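Local coordinates for putative dehydrogenase (Pseudomonas fluorescens, PDB 6UUG), which acts as the monooxygenase component (MsuC) of a two-component, flavin-dependent system that oxidises methanesulfinate in bacterial sulfur assimilation, at residues Q90-F95 and S101-F106; H258-I263 and A349-G354; F268-Q273 and L376-R381. All blocks are in the same frame, centred on the assembly; numbering follows the deposited sequence. Where two conformers were deposited one is given.

How the contacts relate
All three contacts are buried, but their chemistry shifts along the fold. Contact 1, nearest the centre of the chain, joins two helices of the N-terminal domain through apolar and aromatic groups alone. Contacts 2 and 3 both use helix 247-277 of the C-terminal domain. Contact 2 is a sparser helix pair with a water between two carbonyl oxygens, and contact 3, whose centre lies about 19 Å from that of the chain, turns on the carboxylate of the partly exposed Glu270, held by a histidine and an arginine. Val92 and Arg93 of contact 1 pack on residues 258-263, and Ile263 reaches the backbone of His379, whereas contacts 1 and 3 do not touch.

Contact 1. Residues Q90-F95 and S101-F106; sequences QVVREF and SIAHVF
Phe95 and Phe106 form a T-shaped aromatic pair at the core of an antiparallel helical hairpin, in which helices 85-96 and 100-119 of the acyl-CoA dehydrogenase-type N-terminal domain fold back on each other. The N-to-C directions of the two short segments differ by 157°, nearly antiparallel, with axes 8.2 Å apart at their closest.

In the aromatic pair the Phe95 ring presents its edge: CE2 of Phe95 stands over the centre of one face of Phe106, the centroids are 5.2 Å apart and the planes are turned by 89°. Phe106 reaches this place because its CG lies anti to the backbone N (chi1 179°), which carries the ring across to the other helix.

Aliphatic contacts fill in around the rings. Val92 CG2 meets the rim of Phe106 near the ring plane, 3.9 Å from CD2, while Val91 CG1 comes to 3.5 Å from CE2 of the same ring. On the Phe95 side, Ile102 CG2 lies 4.3 Å from Phe95 CG, displaced toward the rim of the ring.

Where the backbones come nearest, the Ala103 methyl meets the Phe95 CB, and the CA atoms of Phe95 and Ala103 are 5.0 Å apart.

Around the pair, helix 32-53 touches Val91 and Ile102, Leu64 of helix 58-67 packs on Phe95, and the ring of His110 makes a further edge-to-face pair with Phe106. Between the two helices, Ala103 CB rests 3.4 Å from the carbonyl O of Val92.

Contact 2. Residues H258-I263 and A349-G354; sequences HMFLGI and AASRQG
The Phe260 ring turns its edge to the Ala350 methyl, which lies near the ring plane, and the Ser351 hydroxyl comes obliquely to its CD2-CE2 side. Ser351 OG is in van der Waals contact with the ring, 3.2 Å from Phe260 CE2. The hydroxyl's hydrogen-bond partner is the carbonyl of Lys347, one turn earlier in its own helix, and the serine torsion suits this: OG sits beside the backbone N, anti to the carbonyl carbon (chi1 -68°). Closer to the backbone, Phe260 CB and Ala350 CB meet at 3.8 Å.

These residues join helix 247-277 to helix 333-360 within the helical C-terminal domain of the acyl-CoA dehydrogenase fold. The segments run roughly parallel, crossing at 25° with axes 8.7 Å apart. Leu261 and Ala350 have the nearest CA atoms, 5.7 Å apart.

A water bridges the two backbones beside this apolar contact. It donates to Ala350 O at 2.8 Å and, more weakly, to Phe260 O at 3.0 Å; for Ala350 O this adds to a weak helical bond from Gly354 N. The water thus links the two helices through main-chain oxygens, alongside the direct meeting of side chains. Beyond the pair, Leu383 and Gln386 of helix 378-386 pack on Phe260, and Ile310 of helix 294-327 touches Ala350.

Contact 3. Residues F268-Q273 and L376-R381; sequences FEEARQ and LDRHWR
Glu270 reaches across to His379 and Arg378 with its chain stretched out: chi1 of -173° swings CG to the side opposite the backbone N and the next bond is also extended, carrying the carboxylate well beyond helix 247-277. Arg378 meets it from segment 376-381 with CG placed between its backbone N and carbonyl carbon (chi1 74°) and the chain straight from there to NE, a shape that sets its guanidinium beside Glu270 OE1.

A single atom, Glu270 OE1, takes both partners. His379 NE2 donates to it at 2.7 Å in a nearly straight bond, 173° at the hydrogen, directed close to the C-O axis and within the imidazole plane, while the carboxylate and ring planes are steeply inclined to each other. The arginine grip is looser. NH2 of Arg378 lies 3.1 Å from OE1 and NH1 of Arg378 3.2 Å from it, both weak bent bonds within a salt bridge; the stronger bond of NH1 is to the carbonyl of Arg375. His379 NE2 also lies over one guanidinium face, toward its rim. The guanidinium would probably favour a charged carboxylate. Leu376 CD1 packs alongside the glutamate, 3.6 Å from Glu270 CD, adding an apolar wall next to the ionic group.

This His-carboxylate bond and salt bridge tie helix 247-277 to helix 378-386 and the residues leading into it. Leu376 rests on Phe362 and Thr365 of helix 362-365, His379 packs on Cys358 of helix 333-360, and Trp380 stacks on Trp380 of the third subunit, placing helix 378-386 at a subunit interface.

Contact 1. Residues Q90-F95 and S101-F106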
loop_
_atom_site.group_PDB
_atom_site.type_symbol
_atom_site.label_atom_id
_atom_site.label_comp_id
_atom_site.label_asym_id
_atom_site.label_seq_id
_atom_site.Cartn_x
_atom_site.Cartn_y
_atom_site.Cartn_z
ATOM N N GLN A 90 -11.255 16.422 -22.753
ATOM C CA GLN A 90 -10.113 17.239 -22.360
ATOM C C GLN A 90 -10.563 18.532 -21.689
ATOM O O GLN A 90 -9.948 18.988 -20.720
ATOM C CB GLN A 90 -9.240 17.556 -23.591
ATOM C CG GLN A 90 -7.915 18.225 -23.241
ATOM C CD GLN A 90 -7.056 18.528 -24.475
ATOM O OE1 GLN A 90 -7.573 18.683 -25.582
ATOM N NE2 GLN A 90 -5.750 18.629 -24.278
ATOM N N VAL A 91 -11.631 19.151 -22.199
ATOM C CA VAL A 91 -12.131 20.368 -21.566
ATOM C C VAL A 91 -12.734 20.056 -20.196
ATOM O O VAL A 91 -12.525 20.805 -19.238
ATOM C CB VAL A 91 -13.118 21.092 -22.499
ATOM C CG1 VAL A 91 -13.832 22.206 -21.754
ATOM C CG2 VAL A 91 -12.340 21.651 -23.724
ATOM N N VAL A 92 -13.452 18.933 -20.066
ATOM C CA VAL A 92 -13.940 18.510 -18.746
ATOM C C VAL A 92 -12.778 18.408 -17.754
ATOM O O VAL A 92 -12.841 18.917 -16.622
ATOM C CB VAL A 92 -14.701 17.169 -18.858
ATOM C CG1 VAL A 92 -15.035 16.629 -17.473
ATOM C CG2 VAL A 92 -15.988 17.322 -19.680
ATOM N N ARG A 93 -11.701 17.736 -18.170
ATOM C CA ARG A 93 -10.507 17.581 -17.345
ATOM C C ARG A 93 -9.907 18.933 -16.969
ATOM O O ARG A 93 -9.511 19.151 -15.816
ATOM C CB ARG A 93 -9.488 16.729 -18.113
ATOM C CG ARG A 93 -8.061 16.688 -17.564
ATOM C CD ARG A 93 -7.183 15.878 -18.542
ATOM N NE ARG A 93 -5.770 15.764 -18.174
ATOM C CZ ARG A 93 -4.872 15.136 -18.932
ATOM N NH1 ARG A 93 -5.258 14.568 -20.075
ATOM N NH2 ARG A 93 -3.596 15.075 -18.558
ATOM N N GLU A 94 -9.850 19.861 -17.932
ATOM C CA GLU A 94 -9.270 21.174 -17.664
ATOM C C GLU A 94 -10.082 21.946 -16.630
ATOM O O GLU A 94 -9.515 22.595 -15.746
ATOM C CB GLU A 94 -9.170 21.974 -18.962
ATOM C CG GLU A 94 -8.404 23.275 -18.805
ATOM C CD GLU A 94 -6.910 23.063 -18.636
ATOM O OE1 GLU A 94 -6.389 22.021 -19.088
ATOM O OE2 GLU A 94 -6.251 23.947 -18.051
ATOM N N PHE A 95 -11.416 21.892 -16.725
ATOM C CA PHE A 95 -12.243 22.554 -15.715
ATOM C C PHE A 95 -12.047 21.905 -14.350
ATOM O O PHE A 95 -11.958 22.598 -13.331
ATOM C CB PHE A 95 -13.720 22.506 -16.097
ATOM C CG PHE A 95 -14.097 23.434 -17.219
ATOM C CD1 PHE A 95 -13.459 24.653 -17.371
ATOM C CD2 PHE A 95 -15.090 23.081 -18.113
ATOM C CE1 PHE A 95 -13.809 25.513 -18.418
ATOM C CE2 PHE A 95 -15.451 23.939 -19.151
ATOM C CZ PHE A 95 -14.806 25.149 -19.293
ATOM N N SER A 101 -17.059 20.918 -9.683
ATOM C CA SER A 101 -18.511 21.064 -9.824
ATOM C C SER A 101 -18.880 21.609 -11.194
ATOM O O SER A 101 -19.826 21.130 -11.832
ATOM C CB SER A 101 -19.066 21.984 -8.739
ATOM O OG SER A 101 -19.049 21.321 -7.498
ATOM N N ILE A 102 -18.158 22.625 -11.648
ATOM C CA ILE A 102 -18.371 23.129 -13.000
ATOM C C ILE A 102 -18.006 22.059 -14.021
ATOM O O ILE A 102 -18.710 21.865 -15.022
ATOM C CB ILE A 102 -17.571 24.431 -13.197
ATOM C CG1 ILE A 102 -18.320 25.585 -12.530
ATOM C CG2 ILE A 102 -17.345 24.736 -14.671
ATOM C CD1 ILE A 102 -19.661 25.891 -13.192
ATOM N N ALA A 103 -16.910 21.329 -13.777
ATOM C CA ALA A 103 -16.544 20.261 -14.703
ATOM C C ALA A 103 -17.656 19.229 -14.804
ATOM O O ALA A 103 -17.954 18.731 -15.896
ATOM C CB ALA A 103 -15.239 19.601 -14.262
ATOM N N HIS A 104 -18.286 18.910 -13.670
ATOM C CA HIS A 104 -19.344 17.901 -13.623
ATOM C C HIS A 104 -20.571 18.325 -14.420
ATOM O O HIS A 104 -21.089 17.555 -15.233
ATOM C CB HIS A 104 -19.710 17.645 -12.162
ATOM C CG HIS A 104 -20.588 16.451 -11.931
ATOM N ND1 HIS A 104 -20.574 15.761 -10.737
ATOM C CD2 HIS A 104 -21.512 15.839 -12.707
ATOM C CE1 HIS A 104 -21.449 14.772 -10.790
ATOM N NE2 HIS A 104 -22.034 14.799 -11.973
ATOM N N VAL A 105 -21.078 19.534 -14.177
ATOM C CA VAL A 105 -22.286 19.931 -14.894
ATOM C C VAL A 105 -21.986 20.166 -16.363
ATOM O O VAL A 105 -22.850 19.929 -17.206
ATOM C CB VAL A 105 -22.939 21.167 -14.252
ATOM C CG1 VAL A 105 -23.535 20.776 -12.904
ATOM C CG2 VAL A 105 -21.950 22.303 -14.133
ATOM N N PHE A 106 -20.776 20.628 -16.696
ATOM C CA PHE A 106 -20.402 20.777 -18.105
ATOM C C PHE A 106 -20.325 19.417 -18.793
ATOM O O PHE A 106 -20.901 19.217 -19.874
ATOM C CB PHE A 106 -19.069 21.525 -18.217
ATOM C CG PHE A 106 -18.590 21.710 -19.633
ATOM C CD1 PHE A 106 -19.123 22.715 -20.428
ATOM C CD2 PHE A 106 -17.613 20.885 -20.166
ATOM C CE1 PHE A 106 -18.689 22.897 -21.729
ATOM C CE2 PHE A 106 -17.172 21.060 -21.478
ATOM C CZ PHE A 106 -17.714 22.073 -22.260
#

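Contact 2. Residues H258-I263 and A349-G354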
loop_
_atom_site.group_PDB
_atom_site.type_symbol
_atom_site.label_atom_id
_atom_site.label_comp_id
_atom_site.label_asym_id
_atom_site.label_seq_id
_atom_site.Cartn_x
_atom_site.Cartn_y
_atom_site.Cartn_z
ATOM N N HIS A 258 -12.243 11.516 -16.569
ATOM C CA HIS A 258 -11.508 12.740 -16.881
ATOM C C HIS A 258 -11.597 13.745 -15.740
ATOM O O HIS A 258 -10.641 14.496 -15.491
ATOM C CB HIS A 258 -12.033 13.358 -18.183
ATOM C CG HIS A 258 -11.455 12.742 -19.413
ATOM N ND1 HIS A 258 -11.813 11.495 -19.868
ATOM C CD2 HIS A 258 -10.525 13.213 -20.283
ATOM C CE1 HIS A 258 -11.133 11.224 -20.974
ATOM N NE2 HIS A 258 -10.345 12.254 -21.248
ATOM N N MET A 259 -12.752 13.806 -15.062
ATOM C CA MET A 259 -12.889 14.648 -13.872
ATOM C C MET A 259 -11.895 14.237 -12.795
ATOM O O MET A 259 -11.247 15.089 -12.166
ATOM C CB MET A 259 -14.315 14.563 -13.306
ATOM C CG MET A 259 -15.404 15.234 -14.117
ATOM S SD MET A 259 -17.066 14.763 -13.535
ATOM C CE MET A 259 -16.933 15.089 -11.782
ATOM N N PHE A 260 -11.807 12.925 -12.528
ATOM C CA PHE A 260 -10.909 12.421 -11.495
ATOM C C PHE A 260 -9.465 12.807 -11.782
ATOM O O PHE A 260 -8.725 13.217 -10.879
ATOM C CB PHE A 260 -11.012 10.891 -11.390
ATOM C CG PHE A 260 -12.376 10.359 -10.978
ATOM C CD1 PHE A 260 -13.401 11.197 -10.576
ATOM C CD2 PHE A 260 -12.613 8.982 -11.008
ATOM C CE1 PHE A 260 -14.661 10.673 -10.199
ATOM C CE2 PHE A 260 -13.860 8.465 -10.641
ATOM C CZ PHE A 260 -14.872 9.314 -10.237
ATOM N N LEU A 261 -9.029 12.627 -13.031
ATOM C CA LEU A 261 -7.670 13.011 -13.389
ATOM C C LEU A 261 -7.466 14.512 -13.220
ATOM O O LEU A 261 -6.468 14.947 -12.634
ATOM C CB LEU A 261 -7.353 12.577 -14.824
ATOM C CG LEU A 261 -6.063 13.130 -15.439
ATOM C CD1 LEU A 261 -4.832 12.743 -14.644
ATOM C CD2 LEU A 261 -5.955 12.575 -16.873
ATOM N N GLY A 262 -8.417 15.317 -13.706
ATOM C CA GLY A 262 -8.316 16.764 -13.546
ATOM C C GLY A 262 -8.198 17.197 -12.092
ATOM O O GLY A 262 -7.392 18.064 -11.756
ATOM N N ILE A 263 -8.990 16.591 -11.211
ATOM C CA ILE A 263 -8.913 16.941 -9.788
ATOM C C ILE A 263 -7.514 16.659 -9.237
ATOM O O ILE A 263 -6.908 17.503 -8.562
ATOM C CB ILE A 263 -9.986 16.179 -8.992
ATOM C CG1 ILE A 263 -11.394 16.681 -9.324
ATOM C CG2 ILE A 263 -9.711 16.309 -7.501
ATOM C CD1 ILE A 263 -12.494 15.722 -8.844
ATOM N N ALA A 349 -7.625 3.384 -11.859
ATOM C CA ALA A 349 -6.363 4.063 -11.587
ATOM C C ALA A 349 -6.594 5.510 -11.177
ATOM O O ALA A 349 -6.011 5.984 -10.188
ATOM C CB ALA A 349 -5.444 4.004 -12.808
ATOM N N ALA A 350 -7.442 6.227 -11.915
ATOM C CA ALA A 350 -7.690 7.629 -11.575
ATOM C C ALA A 350 -8.310 7.751 -10.193
ATOM O O ALA A 350 -7.979 8.668 -9.440
ATOM C CB ALA A 350 -8.596 8.290 -12.605
ATOM N N SER A 351 -9.213 6.832 -9.848
ATOM C CA SER A 351 -9.885 6.894 -8.551
ATOM C C SER A 351 -8.903 6.659 -7.421
ATOM O O SER A 351 -8.818 7.453 -6.471
ATOM C CB SER A 351 -11.006 5.847 -8.493
ATOM O OG SER A 351 -12.059 6.177 -9.394
ATOM N N ARG A 352 -8.180 5.541 -7.486
ATOM C CA ARG A 352 -7.352 5.119 -6.358
ATOM C C ARG A 352 -6.101 5.969 -6.244
ATOM O O ARG A 352 -5.768 6.471 -5.158
ATOM C CB ARG A 352 -6.956 3.661 -6.515
ATOM C CG ARG A 352 -8.081 2.736 -6.299
ATOM C CD ARG A 352 -7.563 1.335 -6.270
ATOM N NE ARG A 352 -8.347 0.538 -5.345
ATOM C CZ ARG A 352 -8.152 -0.760 -5.166
ATOM N NH1 ARG A 352 -7.197 -1.365 -5.859
ATOM N NH2 ARG A 352 -8.905 -1.442 -4.305
ATOM N N GLN A 353 -5.361 6.095 -7.344
ATOM C CA GLN A 353 -4.136 6.879 -7.289
ATOM C C GLN A 353 -4.436 8.371 -7.159
ATOM O O GLN A 353 -3.667 9.109 -6.526
ATOM C CB GLN A 353 -3.283 6.591 -8.523
ATOM C CG GLN A 353 -2.732 5.158 -8.566
ATOM C CD GLN A 353 -1.871 4.928 -9.804
ATOM O OE1 GLN A 353 -2.384 4.639 -10.876
ATOM N NE2 GLN A 353 -0.563 5.076 -9.657
ATOM N N GLY A 354 -5.537 8.834 -7.745
ATOM C CA GLY A 354 -5.917 10.227 -7.584
ATOM C C GLY A 354 -6.220 10.569 -6.134
ATOM O O GLY A 354 -5.773 11.590 -5.615
HETATM O O HOH W 1 -6.879 10.828 -10.759
#

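Contact 3. Residues F268-Q273 and L376-R381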
loop_
_atom_site.group_PDB
_atom_site.type_symbol
_atom_site.label_atom_id
_atom_site.label_comp_id
_atom_site.label_asym_id
_atom_site.label_seq_id
_atom_site.Cartn_x
_atom_site.Cartn_y
_atom_site.Cartn_z
ATOM N N PHE A 268 -2.274 18.507 -7.414
ATOM C CA PHE A 268 -0.828 18.441 -7.556
ATOM C C PHE A 268 -0.242 19.819 -7.838
ATOM O O PHE A 268 0.743 20.223 -7.213
ATOM C CB PHE A 268 -0.475 17.469 -8.687
ATOM C CG PHE A 268 0.964 17.508 -9.115
ATOM C CD1 PHE A 268 1.913 16.715 -8.485
ATOM C CD2 PHE A 268 1.357 18.290 -10.200
ATOM C CE1 PHE A 268 3.258 16.732 -8.895
ATOM C CE2 PHE A 268 2.691 18.306 -10.624
ATOM C CZ PHE A 268 3.640 17.529 -9.966
ATOM N N GLU A 269 -0.829 20.548 -8.790
ATOM C CA GLU A 269 -0.275 21.859 -9.119
ATOM C C GLU A 269 -0.412 22.827 -7.949
ATOM O O GLU A 269 0.492 23.630 -7.693
ATOM C CB GLU A 269 -0.937 22.419 -10.373
ATOM C CG GLU A 269 -0.327 23.753 -10.834
ATOM C CD GLU A 269 1.198 23.714 -10.993
ATOM O OE1 GLU A 269 1.766 22.666 -11.380
ATOM O OE2 GLU A 269 1.834 24.754 -10.730
ATOM N N GLU A 270 -1.524 22.768 -7.220
ATOM C CA GLU A 270 -1.675 23.669 -6.080
ATOM C C GLU A 270 -0.656 23.341 -4.994
ATOM O O GLU A 270 -0.093 24.248 -4.367
ATOM C CB GLU A 270 -3.106 23.602 -5.534
ATOM C CG GLU A 270 -3.399 24.647 -4.450
ATOM C CD GLU A 270 -4.889 24.830 -4.157
ATOM O OE1 GLU A 270 -5.687 23.939 -4.491
ATOM O OE2 GLU A 270 -5.260 25.876 -3.588
ATOM N N ALA A 271 -0.393 22.050 -4.772
ATOM C CA ALA A 271 0.610 21.638 -3.797
ATOM C C ALA A 271 1.998 22.113 -4.208
ATOM O O ALA A 271 2.764 22.617 -3.377
ATOM C CB ALA A 271 0.582 20.116 -3.630
ATOM N N ARG A 272 2.345 21.930 -5.487
ATOM C CA ARG A 272 3.599 22.445 -6.022
ATOM C C ARG A 272 3.792 23.908 -5.653
ATOM O O ARG A 272 4.841 24.304 -5.137
ATOM C CB ARG A 272 3.610 22.323 -7.551
ATOM C CG ARG A 272 4.227 21.087 -8.136
ATOM C CD ARG A 272 4.458 21.314 -9.647
ATOM N NE ARG A 272 5.701 22.032 -9.911
ATOM C CZ ARG A 272 5.788 23.258 -10.426
ATOM N NH1 ARG A 272 4.695 23.932 -10.765
ATOM N NH2 ARG A 272 6.983 23.807 -10.615
ATOM N N GLN A 273 2.797 24.736 -5.961
ATOM C CA GLN A 273 2.939 26.162 -5.690
ATOM C C GLN A 273 3.150 26.400 -4.205
ATOM O O GLN A 273 3.993 27.213 -3.813
ATOM C CB GLN A 273 1.711 26.927 -6.197
ATOM C CG GLN A 273 1.529 26.899 -7.707
ATOM C CD GLN A 273 2.696 27.529 -8.439
ATOM O OE1 GLN A 273 3.278 28.508 -7.969
ATOM N NE2 GLN A 273 3.054 26.964 -9.592
ATOM N N LEU A 376 -7.638 23.542 0.907
ATOM C CA LEU A 376 -6.835 22.623 0.107
ATOM C C LEU A 376 -7.391 21.202 0.140
ATOM O O LEU A 376 -7.104 20.414 -0.770
ATOM C CB LEU A 376 -5.385 22.662 0.597
ATOM C CG LEU A 376 -4.292 21.938 -0.178
ATOM C CD1 LEU A 376 -4.227 22.390 -1.637
ATOM C CD2 LEU A 376 -2.965 22.170 0.526
ATOM N N ASP A 377 -8.211 20.876 1.146
ATOM C CA ASP A 377 -8.887 19.586 1.224
ATOM C C ASP A 377 -10.037 19.448 0.242
ATOM O O ASP A 377 -10.601 18.353 0.143
ATOM C CB ASP A 377 -9.430 19.358 2.645
ATOM C CG ASP A 377 -10.513 20.363 3.024
ATOM O OD1 ASP A 377 -10.330 21.559 2.719
ATOM O OD2 ASP A 377 -11.558 19.970 3.614
ATOM N N ARG A 378 -10.420 20.519 -0.467
ATOM C CA ARG A 378 -11.568 20.418 -1.368
ATOM C C ARG A 378 -11.323 19.398 -2.482
ATOM O O ARG A 378 -12.256 18.696 -2.891
ATOM C CB ARG A 378 -11.919 21.800 -1.949
ATOM C CG ARG A 378 -10.976 22.345 -3.031
ATOM C CD ARG A 378 -11.253 23.827 -3.326
ATOM N NE ARG A 378 -10.404 24.330 -4.409
ATOM C CZ ARG A 378 -9.118 24.630 -4.258
ATOM N NH1 ARG A 378 -8.532 24.490 -3.070
ATOM N NH2 ARG A 378 -8.406 25.072 -5.289
ATOM N N HIS A 379 -10.082 19.275 -2.958
ATOM C CA HIS A 379 -9.791 18.264 -3.971
ATOM C C HIS A 379 -10.075 16.871 -3.430
ATOM O O HIS A 379 -10.777 16.083 -4.065
ATOM C CB HIS A 379 -8.337 18.356 -4.431
ATOM C CG HIS A 379 -7.916 19.733 -4.850
ATOM N ND1 HIS A 379 -8.397 20.343 -5.988
ATOM C CD2 HIS A 379 -7.039 20.603 -4.295
ATOM C CE1 HIS A 379 -7.844 21.538 -6.109
ATOM N NE2 HIS A 379 -7.019 21.723 -5.092
ATOM N N TRP A 380 -9.542 16.551 -2.245
ATOM C CA TRP A 380 -9.825 15.243 -1.653
ATOM C C TRP A 380 -11.330 15.049 -1.455
ATOM O O TRP A 380 -11.877 13.995 -1.797
ATOM C CB TRP A 380 -9.072 15.074 -0.318
ATOM C CG TRP A 380 -9.207 13.666 0.270
ATOM C CD1 TRP A 380 -8.377 12.593 0.055
ATOM C CD2 TRP A 380 -10.243 13.199 1.149
ATOM N NE1 TRP A 380 -8.843 11.486 0.750
ATOM C CE2 TRP A 380 -9.985 11.833 1.422
ATOM C CE3 TRP A 380 -11.360 13.803 1.736
ATOM C CZ2 TRP A 380 -10.801 11.066 2.278
ATOM C CZ3 TRP A 380 -12.174 13.035 2.594
ATOM C CH2 TRP A 380 -11.895 11.676 2.827
ATOM N N ARG A 381 -12.025 16.056 -0.900
ATOM C CA ARG A 381 -13.460 15.887 -0.639
ATOM C C ARG A 381 -14.245 15.657 -1.924
ATOM O O ARG A 381 -15.179 14.843 -1.960
ATOM C CB ARG A 381 -14.032 17.111 0.079
ATOM C CG ARG A 381 -13.664 17.195 1.532
ATOM C CD ARG A 381 -14.439 18.334 2.184
ATOM N NE ARG A 381 -13.835 19.638 1.930
ATOM C CZ ARG A 381 -14.307 20.560 1.093
ATOM N NH1 ARG A 381 -15.410 20.346 0.377
ATOM N NH2 ARG A 381 -13.668 21.718 0.975
#